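Diaminopimelate decarboxylase (Phaeodactylum tricornutum, PDB 7JPJ) probably uses pyridoxal 5'-phosphate to decarboxylate diaminopimelate, the step that yields lysine, and is found as a dimer with D-lysine bound. Local coordinates at residues M316-R321 / V353-E358; L291-Q296 / K311-M316. All coordinates share one frame; numbering follows the deposited sequence.

Interaction 1: residues M316-R321 / V353-E358; sequences MTDVLR and VGHCCE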
ATOM      1  N   MET A 316       4.140   3.484  -6.821  1.00 18.90           N
ATOM      2  CA  MET A 316       3.231   2.905  -5.835  1.00 18.70           C
ATOM      3  C   MET A 316       3.143   3.744  -4.563  1.00 18.94           C
ATOM      4  O   MET A 316       2.172   3.606  -3.810  1.00 18.37           O
ATOM      5  CB  MET A 316       3.671   1.482  -5.498  1.00 18.87           C
ATOM      6  CG  MET A 316       5.171   1.344  -5.326  1.00 19.67           C
ATOM      7  SD  MET A 316       5.644  -0.227  -4.594  1.00 20.06           S
ATOM      8  CE  MET A 316       4.810  -1.374  -5.690  1.00 19.72           C
ATOM      9  N   THR A 317       4.136   4.603  -4.307  1.00 17.40           N
ATOM     10  CA  THR A 317       4.036   5.592  -3.241  1.00 18.19           C
ATOM     11  C   THR A 317       2.862   6.543  -3.445  1.00 17.80           C
ATOM     12  O   THR A 317       2.399   7.158  -2.479  1.00 18.46           O
ATOM     13  CB  THR A 317       5.328   6.406  -3.158  1.00 18.98           C
ATOM     14  OG1 THR A 317       5.750   6.757  -4.483  1.00 18.37           O
ATOM     15  CG2 THR A 317       6.426   5.609  -2.479  1.00 19.82           C
ATOM     16  N   ASP A 318       2.378   6.680  -4.671  1.00 19.73           N
ATOM     17  CA  ASP A 318       1.322   7.631  -4.990  1.00 18.69           C
ATOM     18  C   ASP A 318       0.091   6.987  -5.604  1.00 17.98           C
ATOM     19  O   ASP A 318      -1.030   7.412  -5.312  1.00 17.23           O
ATOM     20  CB  ASP A 318       1.869   8.706  -5.933  1.00 18.91           C
ATOM     21  CG  ASP A 318       3.253   9.167  -5.531  1.00 19.70           C
ATOM     22  OD1 ASP A 318       3.369   9.921  -4.539  1.00 19.64           O
ATOM     23  OD2 ASP A 318       4.229   8.751  -6.190  1.00 20.38           O
ATOM     24  N   VAL A 319       0.261   5.977  -6.454  1.00 18.02           N
ATOM     25  CA  VAL A 319      -0.853   5.225  -7.023  1.00 17.42           C
ATOM     26  C   VAL A 319      -0.519   3.744  -6.886  1.00 18.25           C
ATOM     27  O   VAL A 319       0.361   3.233  -7.592  1.00 19.03           O
ATOM     28  CB  VAL A 319      -1.127   5.597  -8.487  1.00 17.36           C
ATOM     29  CG1 VAL A 319      -2.294   4.794  -9.025  1.00 16.85           C
ATOM     30  CG2 VAL A 319      -1.414   7.086  -8.617  1.00 17.43           C
ATOM     31  N   LEU A 320      -1.213   3.058  -5.977  1.00 16.63           N
ATOM     32  CA  LEU A 320      -0.952   1.656  -5.686  1.00 17.63           C
ATOM     33  C   LEU A 320      -1.858   0.701  -6.453  1.00 17.61           C
ATOM     34  O   LEU A 320      -1.513  -0.478  -6.590  1.00 18.19           O
ATOM     35  CB  LEU A 320      -1.104   1.402  -4.179  1.00 17.92           C
ATOM     36  CG  LEU A 320      -0.953  -0.027  -3.655  1.00 18.57           C
ATOM     37  CD1 LEU A 320       0.492  -0.497  -3.745  1.00 19.12           C
ATOM     38  CD2 LEU A 320      -1.480  -0.135  -2.235  1.00 18.71           C
ATOM     39  N   ARG A 321      -2.986   1.185  -6.973  1.00 18.25           N
ATOM     40  CA  ARG A 321      -3.945   0.300  -7.632  1.00 18.16           C
ATOM     41  C   ARG A 321      -3.353  -0.523  -8.774  1.00 18.67           C
ATOM     42  O   ARG A 321      -3.789  -1.675  -8.947  1.00 19.22           O
ATOM     43  CB  ARG A 321      -5.148   1.122  -8.110  1.00 16.62           C
ATOM     44  CG  ARG A 321      -5.876   1.844  -6.981  1.00 16.06           C
ATOM     45  CD  ARG A 321      -7.291   2.268  -7.363  1.00 15.46           C
ATOM     46  NE  ARG A 321      -7.562   2.118  -8.792  1.00 14.95           N
ATOM     47  CZ  ARG A 321      -8.459   1.281  -9.306  1.00 15.08           C
ATOM     48  NH1 ARG A 321      -9.188   0.507  -8.513  1.00 15.32           N
ATOM     49  NH2 ARG A 321      -8.627   1.221 -10.618  1.00 15.49           N
ATOM     50  N   VAL A 353       7.266   2.633 -15.531  1.00 16.21           N
ATOM     51  CA  VAL A 353       7.683   2.103 -14.240  1.00 16.17           C
ATOM     52  C   VAL A 353       7.794   3.246 -13.240  1.00 15.75           C
ATOM     53  O   VAL A 353       7.940   4.418 -13.599  1.00 15.56           O
ATOM     54  CB  VAL A 353       9.015   1.329 -14.320  1.00 16.65           C
ATOM     55  CG1 VAL A 353       8.908   0.174 -15.308  1.00 17.21           C
ATOM     56  CG2 VAL A 353      10.156   2.264 -14.689  1.00 16.69           C
ATOM     57  N   GLY A 354       7.730   2.879 -11.953  1.00 17.40           N
ATOM     58  CA  GLY A 354       7.825   3.849 -10.885  1.00 16.67           C
ATOM     59  C   GLY A 354       9.246   4.039 -10.377  1.00 17.78           C
ATOM     60  O   GLY A 354      10.169   3.308 -10.732  1.00 19.20           O
ATOM     61  N   HIS A 355       9.404   5.042  -9.513  1.00 16.39           N
ATOM     62  CA  HIS A 355      10.715   5.414  -8.997  1.00 16.85           C
ATOM     63  C   HIS A 355      11.161   4.575  -7.804  1.00 17.35           C
ATOM     64  O   HIS A 355      12.297   4.744  -7.346  1.00 17.92           O
ATOM     65  CB  HIS A 355      10.729   6.901  -8.617  1.00 16.83           C
ATOM     66  CG  HIS A 355       9.744   7.269  -7.548  1.00 16.68           C
ATOM     67  ND1 HIS A 355       9.710   8.521  -6.970  1.00 16.83           N
ATOM     68  CD2 HIS A 355       8.755   6.557  -6.957  1.00 16.55           C
ATOM     69  CE1 HIS A 355       8.745   8.561  -6.069  1.00 16.77           C
ATOM     70  NE2 HIS A 355       8.151   7.383  -6.041  1.00 16.60           N
ATOM     71  N   CYS A 356      10.318   3.685  -7.288  1.00 18.40           N
ATOM     72  CA  CYS A 356      10.711   2.859  -6.154  1.00 20.40           C
ATOM     73  C   CYS A 356      11.628   1.732  -6.606  1.00 21.37           C
ATOM     74  O   CYS A 356      11.422   1.127  -7.660  1.00 20.87           O
ATOM     75  CB  CYS A 356       9.487   2.273  -5.451  1.00 19.89           C
ATOM     76  SG  CYS A 356       8.374   3.497  -4.758  1.00 18.83           S
ATOM     77  N   CYS A 357      12.645   1.451  -5.794  1.00 22.91           N
ATOM     78  CA  CYS A 357      13.576   0.358  -6.072  1.00 23.65           C
ATOM     79  C   CYS A 357      12.899  -0.964  -5.708  1.00 23.31           C
ATOM     80  O   CYS A 357      13.213  -1.621  -4.713  1.00 23.79           O
ATOM     81  CB  CYS A 357      14.879   0.564  -5.310  1.00 24.42           C
ATOM     82  SG  CYS A 357      16.196  -0.586  -5.759  1.00 24.97           S
ATOM     83  N   GLU A 358      11.934  -1.347  -6.542  1.00 23.16           N
ATOM     84  CA  GLU A 358      11.163  -2.563  -6.319  1.00 22.59           C
ATOM     85  C   GLU A 358      10.633  -3.060  -7.654  1.00 21.87           C
ATOM     86  O   GLU A 358      10.092  -2.272  -8.434  1.00 21.19           O
ATOM     87  CB  GLU A 358      10.011  -2.308  -5.345  1.00 22.15           C
ATOM     88  CG  GLU A 358       9.015  -3.445  -5.256  1.00 21.56           C
ATOM     89  CD  GLU A 358       8.722  -3.840  -3.825  1.00 22.24           C
ATOM     90  OE1 GLU A 358       9.632  -3.710  -2.975  1.00 23.29           O
ATOM     91  OE2 GLU A 358       7.580  -4.272  -3.552  1.00 21.65           O
TER
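Thr-317 OG1 sits between two polar groups, 2.9 Å from NE2 of His-355 and 3.0 Å from OD2 of its neighbour Asp-318. The bond to the ring, in which either partner could be the donor, reaches NE2 at the edge and in the plane of the imidazole. OG1 lies between the backbone N and the carbonyl carbon of its own residue (chi1 44°), which turns the hydroxyl to the histidine and leaves CG2 beside the backbone N, against Cys-356. CG2 rests 3.7 Å from Cys-356 SG, and the same sulphur packs on CG of Met-316 at 3.9 Å. Asp-318 crosses His-355 at about a right angle, its OD2 4.2 Å from NE2, near enough that a negative carboxylate would probably favour a protonated ring; OD2 also accepts the backbone N-H of Gly-315. The other ring nitrogen, ND1, is hydrogen-bonded to Glu-105 of the second subunit, and Phe-407 stacks on the ring. An alanine in place of His-355 would probably leave Thr-317 OG1 without its imidazole partner and Glu-105 of the other subunit without its mate at ND1. Two residues beyond His-355, Cys-357, the predicted proton donor, is the centre of an inverse gamma turn, while Arg-321 at the far end of 316-321 touches the bound D-lysine. This is thus a buried contact that joins two loops, one leading from strand 308-312 to helix 321-325 and the other leaving strand 347-353, beside the second subunit.

Interaction 2: residues L291-Q296 / K311-M316; sequences LVSKVQ and KLDAGM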
ATOM      1  N   LEU A 291      -2.922  11.916 -11.243  1.00 16.60           N
ATOM      2  CA  LEU A 291      -1.521  11.994 -10.853  1.00 16.41           C
ATOM      3  C   LEU A 291      -0.717  12.656 -11.966  1.00 17.10           C
ATOM      4  O   LEU A 291      -0.801  12.251 -13.131  1.00 17.55           O
ATOM      5  CB  LEU A 291      -0.967  10.601 -10.550  1.00 16.08           C
ATOM      6  CG  LEU A 291       0.543  10.512 -10.309  1.00 16.23           C
ATOM      7  CD1 LEU A 291       0.925  11.151  -8.981  1.00 15.82           C
ATOM      8  CD2 LEU A 291       1.025   9.074 -10.378  1.00 16.20           C
ATOM      9  N   VAL A 292       0.058  13.675 -11.607  1.00 15.93           N
ATOM     10  CA  VAL A 292       0.862  14.439 -12.553  1.00 16.75           C
ATOM     11  C   VAL A 292       2.324  14.238 -12.179  1.00 16.82           C
ATOM     12  O   VAL A 292       2.762  14.674 -11.106  1.00 17.33           O
ATOM     13  CB  VAL A 292       0.490  15.927 -12.552  1.00 18.10           C
ATOM     14  CG1 VAL A 292       1.254  16.667 -13.632  1.00 19.09           C
ATOM     15  CG2 VAL A 292      -1.005  16.097 -12.740  1.00 18.09           C
ATOM     16  N   SER A 293       3.078  13.581 -13.055  1.00 17.41           N
ATOM     17  CA  SER A 293       4.485  13.291 -12.820  1.00 17.61           C
ATOM     18  C   SER A 293       5.297  13.637 -14.061  1.00 17.94           C
ATOM     19  O   SER A 293       4.752  13.948 -15.124  1.00 17.91           O
ATOM     20  CB  SER A 293       4.700  11.818 -12.444  1.00 17.65           C
ATOM     21  OG  SER A 293       4.436  10.971 -13.549  1.00 17.84           O
ATOM     22  N   LYS A 294       6.616  13.572 -13.917  1.00 18.07           N
ATOM     23  CA  LYS A 294       7.538  13.839 -15.008  1.00 18.24           C
ATOM     24  C   LYS A 294       8.319  12.579 -15.350  1.00 18.53           C
ATOM     25  O   LYS A 294       8.588  11.738 -14.487  1.00 18.75           O
ATOM     26  CB  LYS A 294       8.505  14.981 -14.662  1.00 19.07           C
ATOM     27  CG  LYS A 294       8.105  16.321 -15.274  1.00 20.34           C
ATOM     28  CD  LYS A 294       8.994  17.469 -14.801  1.00 21.80           C
ATOM     29  CE  LYS A 294       8.165  18.690 -14.403  1.00 22.98           C
ATOM     30  NZ  LYS A 294       8.071  19.699 -15.501  1.00 24.34           N
ATOM     31  N   VAL A 295       8.671  12.453 -16.629  1.00 17.34           N
ATOM     32  CA  VAL A 295       9.524  11.369 -17.106  1.00 16.93           C
ATOM     33  C   VAL A 295      10.964  11.763 -16.790  1.00 17.50           C
ATOM     34  O   VAL A 295      11.558  12.594 -17.479  1.00 18.40           O
ATOM     35  CB  VAL A 295       9.323  11.097 -18.599  1.00 17.19           C
ATOM     36  CG1 VAL A 295      10.091   9.853 -19.018  1.00 16.84           C
ATOM     37  CG2 VAL A 295       7.842  10.948 -18.913  1.00 16.95           C
ATOM     38  N   GLN A 296      11.528  11.176 -15.737  1.00 17.55           N
ATOM     39  CA  GLN A 296      12.878  11.515 -15.305  1.00 18.19           C
ATOM     40  C   GLN A 296      13.951  10.643 -15.940  1.00 18.08           C
ATOM     41  O   GLN A 296      15.137  10.969 -15.821  1.00 18.73           O
ATOM     42  CB  GLN A 296      12.983  11.425 -13.778  1.00 18.20           C
ATOM     43  CG  GLN A 296      12.484  10.116 -13.193  1.00 17.28           C
ATOM     44  CD  GLN A 296      13.609   9.227 -12.696  1.00 17.37           C
ATOM     45  OE1 GLN A 296      14.787   9.564 -12.818  1.00 18.03           O
ATOM     46  NE2 GLN A 296      13.249   8.077 -12.137  1.00 16.88           N
ATOM     47  N   LYS A 311      10.601   5.878 -16.941  1.00 16.95           N
ATOM     48  CA  LYS A 311      10.736   5.911 -15.491  1.00 16.74           C
ATOM     49  C   LYS A 311      10.269   7.270 -14.982  1.00 16.87           C
ATOM     50  O   LYS A 311      10.791   8.308 -15.401  1.00 17.42           O
ATOM     51  CB  LYS A 311      12.182   5.646 -15.070  1.00 17.12           C
ATOM     52  CG  LYS A 311      12.833   4.470 -15.788  1.00 17.26           C
ATOM     53  CD  LYS A 311      14.338   4.446 -15.573  1.00 17.78           C
ATOM     54  CE  LYS A 311      14.749   3.335 -14.630  1.00 17.90           C
ATOM     55  NZ  LYS A 311      16.223   3.320 -14.402  1.00 18.54           N
ATOM     56  N   LEU A 312       9.294   7.256 -14.079  1.00 17.56           N
ATOM     57  CA  LEU A 312       8.732   8.476 -13.521  1.00 17.43           C
ATOM     58  C   LEU A 312       9.422   8.841 -12.209  1.00 17.73           C
ATOM     59  O   LEU A 312      10.266   8.105 -11.692  1.00 18.05           O
ATOM     60  CB  LEU A 312       7.230   8.316 -13.284  1.00 16.80           C
ATOM     61  CG  LEU A 312       6.373   7.700 -14.388  1.00 16.67           C
ATOM     62  CD1 LEU A 312       4.985   7.406 -13.848  1.00 16.19           C
ATOM     63  CD2 LEU A 312       6.298   8.624 -15.594  1.00 17.05           C
ATOM     64  N   ASP A 313       9.050  10.003 -11.669  1.00 18.33           N
ATOM     65  CA  ASP A 313       9.417  10.386 -10.311  1.00 18.56           C
ATOM     66  C   ASP A 313       8.294  10.098  -9.321  1.00 17.99           C
ATOM     67  O   ASP A 313       8.172  10.777  -8.296  1.00 17.94           O
ATOM     68  CB  ASP A 313       9.832  11.859 -10.252  1.00 18.79           C
ATOM     69  CG  ASP A 313       8.716  12.813 -10.657  1.00 18.21           C
ATOM     70  OD1 ASP A 313       7.656  12.352 -11.132  1.00 17.78           O
ATOM     71  OD2 ASP A 313       8.911  14.039 -10.502  1.00 18.75           O
ATOM     72  N   ALA A 314       7.469   9.097  -9.622  1.00 17.44           N
ATOM     73  CA  ALA A 314       6.366   8.685  -8.770  1.00 17.12           C
ATOM     74  C   ALA A 314       6.198   7.179  -8.915  1.00 16.47           C
ATOM     75  O   ALA A 314       6.924   6.525  -9.666  1.00 16.33           O
ATOM     76  CB  ALA A 314       5.080   9.431  -9.136  1.00 16.93           C
ATOM     77  N   GLY A 315       5.233   6.624  -8.189  1.00 19.05           N
ATOM     78  CA  GLY A 315       4.988   5.193  -8.289  1.00 19.09           C
ATOM     79  C   GLY A 315       3.961   4.726  -7.279  1.00 19.12           C
ATOM     80  O   GLY A 315       3.036   5.467  -6.923  1.00 18.17           O
ATOM     81  N   MET A 316       4.140   3.484  -6.821  1.00 18.90           N
ATOM     82  CA  MET A 316       3.231   2.905  -5.835  1.00 18.70           C
ATOM     83  C   MET A 316       3.143   3.744  -4.563  1.00 18.94           C
ATOM     84  O   MET A 316       2.172   3.606  -3.810  1.00 18.37           O
ATOM     85  CB  MET A 316       3.671   1.482  -5.498  1.00 18.87           C
ATOM     86  CG  MET A 316       5.171   1.344  -5.326  1.00 19.67           C
ATOM     87  SD  MET A 316       5.644  -0.227  -4.594  1.00 20.06           S
ATOM     88  CE  MET A 316       4.810  -1.374  -5.690  1.00 19.72           C
TER
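Gln-296 lays its side chain over the backbone of Lys-311 and Leu-312, with CG 3.3 Å from the carbonyl oxygen of Leu-312. The two segments belong to a beta hairpin, strands 289-300 and 308-312, in the mixed sheet that accompanies the barrel domain in this family of pyridoxal phosphate-dependent decarboxylases. The chain bends at chi2 (107°), which sets CD over the strand, and NE2 donates to Leu-312 O at 3.0 Å from above the carbonyl plane, the oxygen lying close to the plane of the amide. NE2 also bonds to Gln-104 O of the second subunit, which brings the hairpin to the dimer interface. The backbone of Gln-296 adds its own bond, N to Lys-311 O at 3.0 Å. One residue past Leu-312, the side chain of Asp-313 takes over: OD1 accepts Lys-294 N at 3.2 Å in a nearly straight bond (168°), met from above the carboxylate plane, while OD2 is held by Thr-27. A weak return bond runs from Asp-313 N to Lys-294 O. Leu-312 brings CD1 and CD2 against OG of Ser-293, whose CB also lies against Asp-313 OD1. A further apolar contact across the two segments is CD2 of Leu-291 with CB of Ala-314, at 4.3 Å.

From the N terminus, the chain first runs through 291-296 on strand 289-300, turns, and comes back along strand 308-312, so that interaction 2 closes the hairpin. It then leaves the strand into the loop that begins interaction 1, with Met-316 common to both contacts. The 31 residues between 321 and 353 include most of helix 321-325, strand 331-334 and most of strand 347-353, and interaction 1 closes this longer excursion. The two closures follow in series, neither enclosing nor crossing the other. They also touch directly: His-355 N lies 2.9 Å from Ala-314 O, a probable hydrogen bond. Together they tie the hairpin, through strand 308-312, to its parallel neighbour 347-353 and the loop after it, and both reach the second subunit.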